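Local coordinates for protein prolyl-tRNA synthetase (Naegleria fowleri, PDB 6UYH) that probably activates proline with ATP and attaches it to its cognate tRNA, at residues R117-T122 and W167-S172. Sequence-based numbering, arbitrary orientation.
With HFG (7-bromo-6-chloro-3-{3-[(2R,3S)-3-hydroxypiperidin-2-yl]-2-oxopropyl}quinazolin-4(3H)-one), chain D; ANP (phosphoaminophosphonic acid-adenylate ester), chain C.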
loop_
_atom_site.group_PDB
_atom_site.type_symbol
_atom_site.label_atom_id
_atom_site.label_comp_id
_atom_site.label_asym_id
_atom_site.label_seq_id
_atom_site.Cartn_x
_atom_site.Cartn_y
_atom_site.Cartn_z
ATOM N N ARG A 117 13.204 9.275 -0.040
ATOM C CA ARG A 117 13.201 8.402 1.128
ATOM C C ARG A 117 14.112 7.193 0.951
ATOM O O ARG A 117 13.804 6.312 0.138
ATOM C CB ARG A 117 11.755 7.932 1.384
ATOM C CG ARG A 117 11.583 6.857 2.447
ATOM C CD ARG A 117 10.095 6.666 2.749
ATOM N NE ARG A 117 9.328 6.377 1.541
ATOM C CZ ARG A 117 8.073 6.758 1.331
ATOM N NH1 ARG A 117 7.414 7.468 2.237
ATOM N NH2 ARG A 117 7.469 6.434 0.199
ATOM N N PRO A 118 15.224 7.104 1.693
ATOM C CA PRO A 118 16.026 5.868 1.697
ATOM C C PRO A 118 15.722 4.996 2.907
ATOM O O PRO A 118 16.175 3.851 3.009
ATOM C CB PRO A 118 17.458 6.398 1.751
ATOM C CG PRO A 118 17.328 7.636 2.602
ATOM C CD PRO A 118 15.958 8.229 2.308
ATOM N N THR A 119 14.975 5.593 3.837
ATOM C CA THR A 119 14.526 5.094 5.135
ATOM C C THR A 119 13.972 6.333 5.836
ATOM O O THR A 119 14.291 7.452 5.414
ATOM C CB THR A 119 15.641 4.409 5.945
ATOM O OG1 THR A 119 15.086 3.933 7.179
ATOM C CG2 THR A 119 16.782 5.384 6.251
ATOM N N SER A 120 13.142 6.188 6.875
ATOM C CA SER A 120 12.363 7.334 7.346
ATOM C C SER A 120 12.722 7.860 8.739
ATOM O O SER A 120 11.963 8.675 9.275
ATOM C CB SER A 120 10.872 7.005 7.293
ATOM O OG SER A 120 10.508 6.733 5.952
ATOM N N GLU A 121 13.857 7.456 9.328
ATOM C CA GLU A 121 14.229 7.991 10.638
ATOM C C GLU A 121 14.216 9.521 10.656
ATOM O O GLU A 121 13.645 10.136 11.567
ATOM C CB GLU A 121 15.615 7.492 11.050
ATOM C CG GLU A 121 15.655 6.064 11.594
ATOM C CD GLU A 121 15.706 5.012 10.502
ATOM O OE1 GLU A 121 15.715 5.369 9.305
ATOM O OE2 GLU A 121 15.741 3.816 10.843
ATOM N N THR A 122 14.867 10.156 9.669
ATOM C CA THR A 122 14.980 11.617 9.680
ATOM C C THR A 122 13.705 12.301 9.208
ATOM O O THR A 122 13.565 13.519 9.395
ATOM C CB THR A 122 16.155 12.100 8.815
ATOM O OG1 THR A 122 15.921 11.770 7.438
ATOM C CG2 THR A 122 17.481 11.487 9.293
ATOM N N TRP A 167 8.804 -2.054 1.356
ATOM C CA TRP A 167 9.028 -2.642 2.672
ATOM C C TRP A 167 7.926 -2.184 3.614
ATOM O O TRP A 167 7.040 -1.411 3.239
ATOM C CB TRP A 167 10.424 -2.299 3.213
ATOM C CG TRP A 167 10.680 -0.882 3.732
ATOM C CD1 TRP A 167 9.808 0.183 3.780
ATOM C CD2 TRP A 167 11.922 -0.402 4.254
ATOM N NE1 TRP A 167 10.446 1.287 4.320
ATOM C CE2 TRP A 167 11.740 0.949 4.618
ATOM C CE3 TRP A 167 13.176 -0.996 4.461
ATOM C CZ2 TRP A 167 12.767 1.719 5.166
ATOM C CZ3 TRP A 167 14.194 -0.232 5.004
ATOM C CH2 TRP A 167 13.982 1.111 5.347
ATOM N N GLN A 168 7.972 -2.691 4.840
ATOM C CA GLN A 168 7.397 -1.984 5.973
ATOM C C GLN A 168 8.563 -1.541 6.835
ATOM O O GLN A 168 9.573 -2.249 6.927
ATOM C CB GLN A 168 6.431 -2.837 6.809
ATOM C CG GLN A 168 7.013 -4.168 7.362
ATOM C CD GLN A 168 7.938 -4.034 8.594
ATOM O OE1 GLN A 168 8.842 -4.856 8.782
ATOM N NE2 GLN A 168 7.690 -3.027 9.447
ATOM N N GLU A 169 8.441 -0.356 7.429
ATOM C CA GLU A 169 9.365 0.080 8.468
ATOM C C GLU A 169 8.555 0.462 9.699
ATOM O O GLU A 169 7.602 1.253 9.616
ATOM C CB GLU A 169 10.270 1.244 7.995
ATOM C CG GLU A 169 9.498 2.457 7.465
ATOM C CD GLU A 169 10.417 3.558 6.966
ATOM O OE1 GLU A 169 10.121 4.127 5.890
ATOM O OE2 GLU A 169 11.422 3.853 7.649
ATOM N N GLY A 170 8.925 -0.115 10.836
ATOM C CA GLY A 170 8.296 0.182 12.111
ATOM C C GLY A 170 9.264 0.994 12.955
ATOM O O GLY A 170 10.467 0.757 12.919
ATOM N N HIS A 171 8.727 1.967 13.681
ATOM C CA HIS A 171 9.513 2.879 14.512
ATOM C C HIS A 171 8.763 3.036 15.824
ATOM O O HIS A 171 7.649 3.572 15.840
ATOM C CB HIS A 171 9.686 4.234 13.819
ATOM C CG HIS A 171 10.427 4.160 12.521
ATOM N ND1 HIS A 171 11.768 4.463 12.416
ATOM C CD2 HIS A 171 10.022 3.811 11.275
ATOM C CE1 HIS A 171 12.159 4.300 11.166
ATOM N NE2 HIS A 171 11.120 3.908 10.451
ATOM N N SER A 172 9.356 2.577 16.925
ATOM C CA SER A 172 8.696 2.623 18.218
ATOM C C SER A 172 9.533 3.400 19.226
ATOM O O SER A 172 10.763 3.423 19.145
ATOM C CB SER A 172 8.437 1.215 18.746
ATOM O OG SER A 172 7.528 0.539 17.901
HETATM O "O4'" HFG D . 17.544 1.951 6.990
HETATM C C21 HFG D . 18.353 1.656 7.845
HETATM C "C3'" HFG D . 17.941 1.374 9.272
HETATM C "C2'" HFG D . 16.503 0.875 9.465
HETATM N "N1'" HFG D . 15.501 1.895 9.128
HETATM C "C6'" HFG D . 14.140 1.458 9.460
HETATM C "C5'" HFG D . 13.761 0.195 8.735
HETATM C "C4'" HFG D . 14.801 -0.901 8.987
HETATM C C39 HFG D . 16.200 -0.402 8.678
HETATM O "O7'" HFG D . 17.155 -1.416 9.005
HETATM C "C1'" HFG D . 19.854 1.573 7.527
HETATM N N3 HFG D . 20.205 2.350 6.341
HETATM C C4 HFG D . 20.136 3.734 6.431
HETATM O O11 HFG D . 19.839 4.284 7.475
HETATM C C10 HFG D . 20.406 4.423 5.162
HETATM C C5 HFG D . 20.387 5.815 5.103
HETATM C C2 HFG D . 20.509 1.714 5.168
HETATM N N1 HFG D . 20.735 2.278 4.035
HETATM C C9 HFG D . 20.667 3.672 4.013
HETATM C C8 HFG D . 20.852 4.320 2.792
HETATM C C7 HFG D . 20.800 5.703 2.746
HETATM BR BR1 HFG D . 20.950 6.543 1.056
HETATM C C6 HFG D . 20.602 6.444 3.892
HETATM CL CL1 HFG D . 20.671 8.181 3.861
HETATM P PG ANP C . 22.149 -4.736 2.752
HETATM O O1G ANP C . 23.495 -5.198 3.064
HETATM O O2G ANP C . 22.267 -3.486 1.781
HETATM O O3G ANP C . 21.406 -5.950 2.073
HETATM P PB ANP C . 20.901 -2.830 4.700
HETATM O O1B ANP C . 21.606 -2.515 5.933
HETATM O O2B ANP C . 21.191 -1.724 3.640
HETATM N N3B ANP C . 21.305 -4.306 4.094
HETATM P PA ANP C . 18.359 -2.115 5.882
HETATM O O1A ANP C . 18.595 -2.403 7.312
HETATM O O2A ANP C . 18.505 -0.655 5.604
HETATM O O3A ANP C . 19.368 -2.893 4.933
HETATM O "O5'" ANP C . 16.932 -2.584 5.301
HETATM C "C5'" ANP C . 15.952 -3.432 5.943
HETATM C "C4'" ANP C . 15.835 -4.684 5.113
HETATM O "O4'" ANP C . 15.480 -4.340 3.755
HETATM C "C3'" ANP C . 17.146 -5.444 4.988
HETATM O "O3'" ANP C . 17.329 -6.313 6.098
HETATM C "C2'" ANP C . 16.966 -6.211 3.677
HETATM O "O2'" ANP C . 16.365 -7.476 3.922
HETATM C "C1'" ANP C . 16.057 -5.274 2.857
HETATM N N9 ANP C . 16.761 -4.534 1.817
HETATM C C8 ANP C . 17.838 -3.700 1.976
HETATM N N7 ANP C . 18.268 -3.159 0.863
HETATM C C5 ANP C . 17.412 -3.673 -0.103
HETATM C C6 ANP C . 17.336 -3.490 -1.494
HETATM N N6 ANP C . 18.127 -2.664 -2.184
HETATM N N1 ANP C . 16.384 -4.178 -2.164
HETATM C C2 ANP C . 15.554 -4.967 -1.474
HETATM N N3 ANP C . 15.519 -5.203 -0.161
HETATM C C4 ANP C . 16.482 -4.525 0.472
#
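The CA atoms of S120 and E169 face each other at 7.9 Å, where the loop 117-120 turns into a helix beside strand residues 167-172, and side chains from W167, E169 and H171 bridge the gap. E169 is the hub. Its CG lies between the backbone N and the carbonyl carbon (chi1 55°) and the chain beyond is extended, which carries the carboxylate to the loop. There E169 OE2 accepts from the backbone N of S120 at 3.0 Å through its syn lone pair, while S120 OG donates to E169 OE1 at 2.6 Å from above the carboxylate plane. H171 NE2 reaches E169 OE2 at 2.8 Å, on the anti side but well out of the carboxylate plane, so two N-H groups grip that oxygen. The E121 carboxylate stands 78° to the H171 ring, with E121 OE2 3.6 Å from H171 CE1 at the ring edge. W167 turns the edge of its indole to the loop, W167 CH2 lying 3.5 Å from T119 OG1. T119 OG1 donates to E121 OE1, and both residues accept from the piperidine nitrogen N1' of halofuginone: T119 OG1 at 2.9 Å, E121 OE2 at 2.6 Å. The contact thus forms a wall of the inhibitor pocket, with W167 also touching the ATP analogue. Strand 164-174 runs between strands 140-149 and 261-272; Q144 of the former donates to E169 OE1, and Y125 of helix 121-131 bonds H171 ND1.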